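Long-range contacts in platelet aggregation factor Sm-hPAF (Streptococcus mitis, PDB 4GWI), which binds fucosylated glycans such as Lewis y through its lectin domain, the part modelled here, and probably forms pores in cholesterol-containing host membranes: residues A[70-75]-A[136-141]; A[82-87]-A[125-130]; A[18-23]-A[55-60]. The protein carries 2 engineered substitutions. All blocks are in the same frame, centred on the assembly; numbering follows the deposited sequence.

Contact 1 (A[70-75]-A[136-141]); sequences VKLYNR and LSLAEV. With CA (calcium ion), chain F; FUC (alpha-L-fucopyranose), chain B.
Strand residues 70-74 run antiparallel to residues 140-141 of strand 138-145, and the pairing is broken by a classic beta bulge in which A139 and E140 both face Y73. The N-H of Y73 reaches O of E140 at 2.9 Å, nearly along the C=O axis, while O of Y73 takes the N-H of A139 at 2.8 Å and, weakly, that of E140. The bulge turns two donors of the 136-141 chain toward one carbonyl, and from the same corner it presents O of A139 (2.3 Å) and OE1 of E140 (2.4 Å) to the calcium ion. E140 gets there by bending at chi2 (77°), its OE2 being hydrogen-bonded to G35; R31, D34, N36 and S45 complete the site. CB of E140 lies alongside the Y73 side chain, 3.8 Å from CD2 of Y73, and O of E140 sits at the ring's edge. Beyond the bulge, R75 stretches out fully extended to the fucose: NH2 donates almost straight to FUC O5 (2.8 Å, 170°) and NH1 to FUC O4. A water accepts from NH1 of R75 and donates to OG of S137, which also bonds to T47, while D77 forms a salt bridge with NE of R75. A second water joins OD1 of N74 to O of S137; ND2 of N74 bonds to A81. On the apolar face L72 CD2 lies against CG2 of V141 at 3.9 Å. That face looks into the domain interior, where V70 and L72 meet V125 and V127 of strand 124-129 and V141 meets W57 of strand 56-61.

Contact 2 (A[82-87]-A[125-130]); sequences NRLSNF and VKVELK. With FUC (alpha-L-fucopyranose), chain B.
N82 lies in a short 3-10 segment that ends at R83, and its carbonyl O accepts the hydroxyl of S85, OG to O 2.8 Å and nearly along the C=O axis, which ties the loop back on itself. R83 sends an extended chain away from strand 124-129 to the fucose: NH1 donates to FUC O4 at 2.9 Å and NH2 to FUC O3 at 3.1 Å, with a weak third bond from NH1 to O3. The carbonyl of R83 stays behind, against the methyls of L129. L84, the centre of an inverse gamma turn, has CG anti to the backbone N (chi1 -177°); this sets CD1 over the centre of the F87 ring, 3.8 Å above its plane, and next to CD2 of L129, whose side chain it crosses at about a right angle. In this F-type lectin fold the loop thus carries a sugar-binding arginine on one residue and plugs the apolar interior with the next. After S85, N86 takes a left-handed backbone conformation and begins a G1 beta bulge with F87, both facing F104. Its carbonyl O accepts the N-H of K130 at 2.9 Å, nearly along the C=O axis, and its OD1 lies across the K130 chain, which bends at chi3 and chi4. F87 then opens strand 87-92 as a non-hydrogen-bonded antiparallel partner of L129. Its CG sits in the crowded position between backbone N and carbonyl carbon (chi1 62°), CB is pressed to CD2 of L129 at 3.6 Å, and the ring runs alongside V127, CD2 to CG1 4.1 Å, toward L72 and L107.

Contact 3 (A[18-23]-A[55-60]); sequences ASQSST and AWWQVD. With MG (magnesium ion), chain E.
This antiparallel pair forms one edge of the five-stranded sheet of the F-type lectin domain and carries an aspartate of a magnesium site at one end. S19 and Q58 make the hydrogen-bonded pair: N of S19 to O of Q58 is 2.9 Å, and N of Q58 to O of S19 is 2.8 Å. Past the strand end, N of S21 donates to O of W56 from above the carbonyl plane, and OG of S21 returns the grip by accepting N of W56 at 3.1 Å (165°). OG of S21 is also bonded to E52. With W56 in the crowded chi1 position (58°), its indole folds back over the neighbouring chain: CB of S21 makes a CH-pi contact, 3.5 Å from the centroid of the five-membered ring, and OG of S19 meets the ring edge. W57 swings to the other face, where CB of A18 touches CZ2 of W57 at 3.8 Å, and NE1 of W57 is hydrogen-bonded to O of A29. D60 holds the magnesium through OD2 at 2.2 Å, with Q17 and three waters as the other ligands. On the sheet's inner side W57 packs on L138 and V141 of strand 138-145, while strand 124-129 pairs along the other edge of 56-61.

How the contacts relate
Along the chain, contact 3 closes first; contact 1 then opens, and contact 2 falls wholly between its two segments. Their centres lie 10 to 12 Å apart in one compact domain. Contacts 2 and 3 share the five-stranded sheet, where 124-129 and 56-61 are neighbours joined by backbone bonds such as N of V127 to O of W57. Contact 1 belongs to the opposing sheet and meets both through the interior, L72 against F87 and V141 against W57. At the sugar end contacts 1 and 2 converge: R75 and R83 bring two guanidiniums, NH1 to NH1 3.7 Å, onto one fucose, a crowding of like charge that the salt bridge of R75 with D77 probably eases.

Contact 1 (A[70-75]-A[136-141])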
loop_
_atom_site.group_PDB
_atom_site.type_symbol
_atom_site.label_atom_id
_atom_site.label_comp_id
_atom_site.label_asym_id
_atom_site.label_seq_id
_atom_site.Cartn_x
_atom_site.Cartn_y
_atom_site.Cartn_z
ATOM N N VAL A 70 6.966 2.767 5.139
ATOM C CA VAL A 70 5.657 2.677 4.402
ATOM C C VAL A 70 4.673 2.097 5.432
ATOM O O VAL A 70 4.940 1.122 6.084
ATOM C CB VAL A 70 5.753 1.695 3.221
ATOM C CG1 VAL A 70 4.337 1.485 2.548
ATOM C CG2 VAL A 70 6.746 2.293 2.171
ATOM N N LYS A 71 3.502 2.792 5.593
ATOM C CA LYS A 71 2.520 2.323 6.598
ATOM C C LYS A 71 1.240 1.926 5.830
ATOM O O LYS A 71 0.784 2.721 5.031
ATOM C CB LYS A 71 2.177 3.483 7.554
ATOM C CG LYS A 71 1.428 2.967 8.746
ATOM C CD LYS A 71 1.548 4.034 9.891
ATOM C CE LYS A 71 0.601 3.543 10.997
ATOM N NZ LYS A 71 0.498 4.716 11.944
ATOM N N LEU A 72 0.793 0.712 6.054
ATOM C CA LEU A 72 -0.406 0.212 5.346
ATOM C C LEU A 72 -1.527 0.255 6.451
ATOM O O LEU A 72 -1.355 -0.239 7.552
ATOM C CB LEU A 72 -0.270 -1.256 4.951
ATOM C CG LEU A 72 0.911 -1.558 3.998
ATOM C CD1 LEU A 72 0.665 -2.967 3.471
ATOM C CD2 LEU A 72 1.159 -0.592 2.841
ATOM N N TYR A 73 -2.698 0.649 5.995
ATOM C CA TYR A 73 -3.909 0.581 6.865
ATOM C C TYR A 73 -4.885 -0.311 6.193
ATOM O O TYR A 73 -5.263 -0.080 5.024
ATOM C CB TYR A 73 -4.517 1.972 7.015
ATOM C CG TYR A 73 -3.639 2.984 7.722
ATOM C CD1 TYR A 73 -3.956 3.342 9.031
ATOM C CD2 TYR A 73 -2.513 3.567 7.096
ATOM C CE1 TYR A 73 -3.173 4.280 9.674
ATOM C CE2 TYR A 73 -1.710 4.499 7.762
ATOM C CZ TYR A 73 -2.076 4.828 9.053
ATOM O OH TYR A 73 -1.356 5.797 9.699
ATOM N N ASN A 74 -5.276 -1.382 6.880
ATOM C CA ASN A 74 -6.122 -2.416 6.306
ATOM C C ASN A 74 -7.595 -2.028 6.269
ATOM O O ASN A 74 -7.997 -1.149 7.022
ATOM C CB ASN A 74 -5.945 -3.735 7.129
ATOM C CG ASN A 74 -6.328 -4.962 6.352
ATOM O OD1 ASN A 74 -6.749 -4.930 5.192
ATOM N ND2 ASN A 74 -6.250 -6.115 7.058
ATOM N N ARG A 75 -8.370 -2.708 5.412
ATOM C CA ARG A 75 -9.845 -2.627 5.549
ATOM C C ARG A 75 -10.252 -3.214 6.894
ATOM O O ARG A 75 -9.674 -4.208 7.330
ATOM C CB ARG A 75 -10.421 -3.416 4.407
ATOM C CG ARG A 75 -11.952 -3.319 4.427
ATOM C CD ARG A 75 -12.522 -4.097 3.249
ATOM N NE ARG A 75 -14.010 -4.070 3.339
ATOM C CZ ARG A 75 -14.839 -4.662 2.463
ATOM N NH1 ARG A 75 -14.389 -5.320 1.359
ATOM N NH2 ARG A 75 -16.177 -4.539 2.706
ATOM N N LEU A 136 -7.461 -7.070 -3.488
ATOM C CA LEU A 136 -6.625 -6.216 -2.599
ATOM C C LEU A 136 -7.484 -4.956 -2.266
ATOM O O LEU A 136 -7.904 -4.228 -3.156
ATOM C CB LEU A 136 -5.316 -5.869 -3.327
ATOM C CG LEU A 136 -4.428 -4.832 -2.566
ATOM C CD1 LEU A 136 -4.019 -5.361 -1.182
ATOM C CD2 LEU A 136 -3.202 -4.588 -3.515
ATOM N N SER A 137 -7.598 -4.736 -0.950
ATOM C CA SER A 137 -8.260 -3.529 -0.395
ATOM C C SER A 137 -7.370 -2.867 0.633
ATOM O O SER A 137 -7.020 -3.515 1.604
ATOM C CB SER A 137 -9.605 -3.907 0.270
ATOM O OG SER A 137 -10.556 -4.293 -0.754
ATOM N N LEU A 138 -7.084 -1.595 0.427
ATOM C CA LEU A 138 -6.277 -0.859 1.409
ATOM C C LEU A 138 -7.039 0.409 1.801
ATOM O O LEU A 138 -7.577 1.136 0.900
ATOM C CB LEU A 138 -4.953 -0.418 0.712
ATOM C CG LEU A 138 -4.114 -1.634 0.374
ATOM C CD1 LEU A 138 -3.112 -1.220 -0.756
ATOM C CD2 LEU A 138 -3.318 -2.049 1.613
ATOM N N ALA A 139 -7.116 0.683 3.125
ATOM C CA ALA A 139 -7.750 1.954 3.448
ATOM C C ALA A 139 -6.835 3.152 3.217
ATOM O O ALA A 139 -7.243 4.226 2.950
ATOM C CB ALA A 139 -8.072 1.882 4.975
ATOM N N GLU A 140 -5.510 2.928 3.351
ATOM C CA GLU A 140 -4.550 4.046 3.108
ATOM C C GLU A 140 -3.148 3.410 3.069
ATOM O O GLU A 140 -2.895 2.406 3.737
ATOM C CB GLU A 140 -4.608 5.043 4.332
ATOM C CG GLU A 140 -3.955 6.395 3.947
ATOM C CD GLU A 140 -4.801 7.328 3.062
ATOM O OE1 GLU A 140 -5.901 7.008 2.563
ATOM O OE2 GLU A 140 -4.279 8.431 2.752
ATOM N N VAL A 141 -2.308 4.046 2.222
ATOM C CA VAL A 141 -0.853 3.729 2.298
ATOM C C VAL A 141 -0.161 5.087 2.449
ATOM O O VAL A 141 -0.399 6.043 1.663
ATOM C CB VAL A 141 -0.440 3.110 0.933
ATOM C CG1 VAL A 141 1.094 2.916 0.948
ATOM C CG2 VAL A 141 -1.094 1.735 0.749
HETATM CA CA CA F . -8.206 6.268 2.336
HETATM C C1 FUC B . -18.286 -7.113 1.540
HETATM C C2 FUC B . -17.484 -8.285 1.006
HETATM C C3 FUC B . -17.558 -8.357 -0.488
HETATM C C4 FUC B . -17.026 -7.055 -1.048
HETATM C C5 FUC B . -17.876 -5.946 -0.465
HETATM C C6 FUC B . -17.463 -4.586 -0.980
HETATM O O2 FUC B . -17.997 -9.483 1.565
HETATM O O3 FUC B . -16.800 -9.413 -0.918
HETATM O O4 FUC B . -15.676 -6.932 -0.687
HETATM O O5 FUC B . -17.817 -5.940 0.931
HETATM O O HOH W 1 -7.677 -5.865 2.791
HETATM O O HOH W 2 -11.829 -6.372 0.609
#

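Contact 2 (A[82-87]-A[125-130])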
loop_
_atom_site.group_PDB
_atom_site.type_symbol
_atom_site.label_atom_id
_atom_site.label_comp_id
_atom_site.label_asym_id
_atom_site.label_seq_id
_atom_site.Cartn_x
_atom_site.Cartn_y
_atom_site.Cartn_z
ATOM N N ASN A 82 -8.549 -10.384 6.601
ATOM C CA ASN A 82 -7.559 -11.378 6.228
ATOM C C ASN A 82 -7.212 -11.471 4.787
ATOM O O ASN A 82 -6.289 -12.177 4.459
ATOM C CB ASN A 82 -7.934 -12.787 6.807
ATOM C CG ASN A 82 -9.194 -13.401 6.148
ATOM O OD1 ASN A 82 -9.300 -14.625 6.053
ATOM N ND2 ASN A 82 -10.154 -12.563 5.705
ATOM N N ARG A 83 -7.907 -10.735 3.898
ATOM C CA ARG A 83 -7.508 -10.712 2.517
ATOM C C ARG A 83 -6.129 -10.051 2.360
ATOM O O ARG A 83 -5.422 -10.337 1.356
ATOM C CB ARG A 83 -8.534 -9.936 1.663
ATOM C CG ARG A 83 -9.885 -10.675 1.510
ATOM C CD ARG A 83 -10.934 -9.717 0.976
ATOM N NE ARG A 83 -12.177 -10.539 0.822
ATOM C CZ ARG A 83 -13.352 -10.034 0.392
ATOM N NH1 ARG A 83 -13.508 -8.713 0.034
ATOM N NH2 ARG A 83 -14.398 -10.906 0.281
ATOM N N LEU A 84 -5.781 -9.189 3.293
ATOM C CA LEU A 84 -4.438 -8.592 3.255
ATOM C C LEU A 84 -3.480 -9.527 4.060
ATOM O O LEU A 84 -3.199 -9.329 5.265
ATOM C CB LEU A 84 -4.420 -7.147 3.806
ATOM C CG LEU A 84 -3.037 -6.472 3.721
ATOM C CD1 LEU A 84 -2.632 -6.298 2.234
ATOM C CD2 LEU A 84 -3.200 -5.074 4.310
ATOM N N SER A 85 -3.069 -10.548 3.350
ATOM C CA SER A 85 -2.185 -11.596 3.922
ATOM C C SER A 85 -1.402 -12.146 2.759
ATOM O O SER A 85 -1.804 -12.081 1.590
ATOM C CB SER A 85 -3.041 -12.653 4.693
ATOM O OG SER A 85 -3.782 -13.302 3.724
ATOM N N ASN A 86 -0.217 -12.715 3.081
ATOM C CA ASN A 86 0.700 -13.269 2.116
ATOM C C ASN A 86 0.957 -12.310 0.959
ATOM O O ASN A 86 0.552 -12.527 -0.177
ATOM C CB ASN A 86 0.141 -14.601 1.604
ATOM C CG ASN A 86 1.167 -15.390 0.774
ATOM O OD1 ASN A 86 2.332 -15.099 0.709
ATOM N ND2 ASN A 86 0.665 -16.384 0.045
ATOM N N PHE A 87 1.643 -11.243 1.315
ATOM C CA PHE A 87 1.854 -10.181 0.354
ATOM C C PHE A 87 3.240 -9.599 0.486
ATOM O O PHE A 87 3.907 -9.728 1.526
ATOM C CB PHE A 87 0.808 -9.024 0.524
ATOM C CG PHE A 87 0.861 -8.322 1.855
ATOM C CD1 PHE A 87 0.204 -8.813 2.970
ATOM C CD2 PHE A 87 1.642 -7.155 2.005
ATOM C CE1 PHE A 87 0.263 -8.199 4.214
ATOM C CE2 PHE A 87 1.694 -6.555 3.217
ATOM C CZ PHE A 87 0.997 -6.984 4.304
ATOM N N VAL A 125 5.903 2.752 -4.918
ATOM C CA VAL A 125 5.679 1.866 -3.784
ATOM C C VAL A 125 4.550 0.931 -4.206
ATOM O O VAL A 125 3.465 1.473 -4.659
ATOM C CB VAL A 125 5.292 2.658 -2.519
ATOM C CG1 VAL A 125 4.976 1.648 -1.378
ATOM C CG2 VAL A 125 6.421 3.617 -2.144
ATOM N N LYS A 126 4.739 -0.369 -4.105
ATOM C CA LYS A 126 3.705 -1.287 -4.608
ATOM C C LYS A 126 3.374 -2.280 -3.493
ATOM O O LYS A 126 4.260 -2.692 -2.742
ATOM C CB LYS A 126 4.310 -1.954 -5.852
ATOM C CG LYS A 126 3.410 -2.823 -6.589
ATOM C CD LYS A 126 4.156 -3.119 -7.957
ATOM C CE LYS A 126 3.106 -3.925 -8.692
ATOM N NZ LYS A 126 3.899 -4.771 -9.606
ATOM N N VAL A 127 2.093 -2.684 -3.419
ATOM C CA VAL A 127 1.656 -3.760 -2.504
ATOM C C VAL A 127 1.197 -4.836 -3.482
ATOM O O VAL A 127 0.346 -4.599 -4.321
ATOM C CB VAL A 127 0.513 -3.313 -1.551
ATOM C CG1 VAL A 127 0.019 -4.516 -0.701
ATOM C CG2 VAL A 127 1.001 -2.117 -0.720
ATOM N N GLU A 128 1.714 -6.057 -3.279
ATOM C CA GLU A 128 1.386 -7.187 -4.250
ATOM C C GLU A 128 0.904 -8.361 -3.414
ATOM O O GLU A 128 1.659 -8.902 -2.597
ATOM C CB GLU A 128 2.673 -7.666 -4.943
ATOM C CG GLU A 128 3.231 -6.651 -5.879
ATOM C CD GLU A 128 4.508 -7.118 -6.639
ATOM O OE1 GLU A 128 5.103 -8.138 -6.248
ATOM O OE2 GLU A 128 4.895 -6.396 -7.599
ATOM N N LEU A 129 -0.336 -8.794 -3.673
ATOM C CA LEU A 129 -0.800 -10.051 -3.047
ATOM C C LEU A 129 -0.186 -11.234 -3.783
ATOM O O LEU A 129 0.029 -11.139 -4.960
ATOM C CB LEU A 129 -2.314 -10.201 -3.063
ATOM C CG LEU A 129 -3.102 -9.189 -2.244
ATOM C CD1 LEU A 129 -4.603 -9.539 -2.261
ATOM C CD2 LEU A 129 -2.556 -9.008 -0.829
ATOM N N LYS A 130 0.083 -12.312 -3.004
ATOM C CA LYS A 130 0.678 -13.510 -3.648
ATOM C C LYS A 130 -0.337 -14.644 -3.701
ATOM O O LYS A 130 0.011 -15.775 -4.092
ATOM C CB LYS A 130 1.935 -13.936 -2.900
ATOM C CG LYS A 130 3.015 -12.863 -3.235
ATOM C CD LYS A 130 4.168 -12.954 -2.247
ATOM C CE LYS A 130 4.676 -14.372 -2.053
ATOM N NZ LYS A 130 5.635 -14.773 -3.130
HETATM C C1 FUC B . -18.286 -7.113 1.540
HETATM C C2 FUC B . -17.484 -8.285 1.006
HETATM C C3 FUC B . -17.558 -8.357 -0.488
HETATM C C4 FUC B . -17.026 -7.055 -1.048
HETATM C C5 FUC B . -17.876 -5.946 -0.465
HETATM C C6 FUC B . -17.463 -4.586 -0.980
HETATM O O2 FUC B . -17.997 -9.483 1.565
HETATM O O3 FUC B . -16.800 -9.413 -0.918
HETATM O O4 FUC B . -15.676 -6.932 -0.687
HETATM O O5 FUC B . -17.817 -5.940 0.931
#

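Contact 3 (A[18-23]-A[55-60])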
loop_
_atom_site.group_PDB
_atom_site.type_symbol
_atom_site.label_atom_id
_atom_site.label_comp_id
_atom_site.label_asym_id
_atom_site.label_seq_id
_atom_site.Cartn_x
_atom_site.Cartn_y
_atom_site.Cartn_z
ATOM N N ALA A 18 -2.025 7.056 -8.301
ATOM C CA ALA A 18 -2.100 5.644 -7.806
ATOM C C ALA A 18 -2.796 4.890 -8.875
ATOM O O ALA A 18 -3.645 5.366 -9.673
ATOM C CB ALA A 18 -2.836 5.529 -6.432
ATOM N N SER A 19 -2.493 3.603 -8.852
ATOM C CA SER A 19 -3.119 2.670 -9.849
ATOM C C SER A 19 -3.156 1.280 -9.201
ATOM O O SER A 19 -2.551 1.013 -8.180
ATOM C CB SER A 19 -2.364 2.590 -11.194
ATOM O OG SER A 19 -1.058 2.138 -10.981
ATOM N N GLN A 20 -3.933 0.381 -9.825
ATOM C CA GLN A 20 -3.999 -0.967 -9.260
ATOM C C GLN A 20 -4.396 -1.936 -10.425
ATOM O O GLN A 20 -4.766 -1.506 -11.548
ATOM C CB GLN A 20 -5.006 -0.990 -8.040
ATOM C CG GLN A 20 -6.439 -0.606 -8.493
ATOM C CD GLN A 20 -7.343 -0.365 -7.320
ATOM O OE1 GLN A 20 -6.909 -0.353 -6.171
ATOM N NE2 GLN A 20 -8.650 -0.119 -7.613
ATOM N N SER A 21 -4.272 -3.197 -10.102
ATOM C CA SER A 21 -4.480 -4.244 -11.151
ATOM C C SER A 21 -5.854 -4.286 -11.759
ATOM O O SER A 21 -5.934 -4.595 -12.971
ATOM C CB SER A 21 -4.054 -5.621 -10.504
ATOM O OG SER A 21 -4.788 -5.887 -9.344
ATOM N N SER A 22 -6.915 -3.974 -11.052
ATOM C CA SER A 22 -8.206 -3.821 -11.599
ATOM C C SER A 22 -9.008 -3.091 -10.493
ATOM O O SER A 22 -8.511 -2.979 -9.349
ATOM C CB SER A 22 -8.865 -5.244 -11.795
ATOM O OG SER A 22 -8.823 -6.044 -10.594
ATOM N N THR A 23 -10.251 -2.707 -10.828
ATOM C CA THR A 23 -11.102 -2.015 -9.853
ATOM C C THR A 23 -12.458 -2.655 -9.780
ATOM O O THR A 23 -13.007 -2.938 -10.868
ATOM C CB THR A 23 -11.225 -0.501 -10.284
ATOM O OG1 THR A 23 -9.865 0.056 -10.333
ATOM C CG2 THR A 23 -12.082 0.275 -9.276
ATOM N N ALA A 55 -3.235 -9.784 -7.166
ATOM C CA ALA A 55 -3.726 -8.356 -7.254
ATOM C C ALA A 55 -2.598 -7.437 -6.700
ATOM O O ALA A 55 -1.816 -7.827 -5.818
ATOM C CB ALA A 55 -4.946 -8.253 -6.358
ATOM N N TRP A 56 -2.609 -6.211 -7.211
ATOM C CA TRP A 56 -1.597 -5.277 -6.712
ATOM C C TRP A 56 -2.154 -3.825 -6.759
ATOM O O TRP A 56 -3.111 -3.539 -7.464
ATOM C CB TRP A 56 -0.230 -5.394 -7.504
ATOM C CG TRP A 56 -0.386 -5.138 -9.006
ATOM C CD1 TRP A 56 -0.586 -6.122 -10.019
ATOM C CD2 TRP A 56 -0.557 -3.864 -9.687
ATOM N NE1 TRP A 56 -0.729 -5.509 -11.256
ATOM C CE2 TRP A 56 -0.731 -4.156 -11.125
ATOM C CE3 TRP A 56 -0.438 -2.509 -9.292
ATOM C CZ2 TRP A 56 -0.963 -3.127 -12.080
ATOM C CZ3 TRP A 56 -0.649 -1.505 -10.240
ATOM C CH2 TRP A 56 -0.913 -1.807 -11.622
ATOM N N TRP A 57 -1.452 -2.966 -6.016
ATOM C CA TRP A 57 -1.776 -1.512 -5.986
ATOM C C TRP A 57 -0.440 -0.798 -5.959
ATOM O O TRP A 57 0.556 -1.320 -5.390
ATOM C CB TRP A 57 -2.551 -1.304 -4.661
ATOM C CG TRP A 57 -2.791 0.175 -4.409
ATOM C CD1 TRP A 57 -3.984 0.922 -4.741
ATOM C CD2 TRP A 57 -1.896 1.106 -3.759
ATOM N NE1 TRP A 57 -3.803 2.277 -4.343
ATOM C CE2 TRP A 57 -2.597 2.392 -3.751
ATOM C CE3 TRP A 57 -0.607 0.995 -3.188
ATOM C CZ2 TRP A 57 -1.997 3.544 -3.262
ATOM C CZ3 TRP A 57 -0.003 2.149 -2.681
ATOM C CH2 TRP A 57 -0.734 3.385 -2.659
ATOM N N GLN A 58 -0.344 0.402 -6.560
ATOM C CA GLN A 58 0.932 1.118 -6.624
ATOM C C GLN A 58 0.681 2.612 -6.491
ATOM O O GLN A 58 -0.362 3.119 -6.974
ATOM C CB GLN A 58 1.537 0.846 -8.007
ATOM C CG GLN A 58 2.875 1.580 -8.207
ATOM C CD GLN A 58 3.382 1.148 -9.572
ATOM O OE1 GLN A 58 3.044 1.776 -10.582
ATOM N NE2 GLN A 58 4.073 0.041 -9.556
ATOM N N VAL A 59 1.624 3.320 -5.837
ATOM C CA VAL A 59 1.605 4.792 -5.932
ATOM C C VAL A 59 2.938 5.228 -6.590
ATOM O O VAL A 59 4.025 4.673 -6.326
ATOM C CB VAL A 59 1.434 5.401 -4.540
ATOM C CG1 VAL A 59 2.492 4.870 -3.523
ATOM C CG2 VAL A 59 1.390 6.996 -4.642
ATOM N N ASP A 60 2.796 6.247 -7.448
ATOM C CA ASP A 60 3.981 6.941 -8.104
ATOM C C ASP A 60 4.264 8.145 -7.269
ATOM O O ASP A 60 3.440 9.133 -7.254
ATOM C CB ASP A 60 3.583 7.273 -9.524
ATOM C CG ASP A 60 4.690 7.943 -10.276
ATOM O OD1 ASP A 60 5.704 8.227 -9.671
ATOM O OD2 ASP A 60 4.404 8.231 -11.462
HETATM MG MG MG E . 3.224 7.681 -13.210
HETATM O O HOH W 3 0.994 4.384 -10.574
HETATM O O HOH W 4 4.989 6.763 -14.245
HETATM O O HOH W 5 2.593 6.005 -12.706
HETATM O O HOH W 6 2.218 7.542 -15.112
#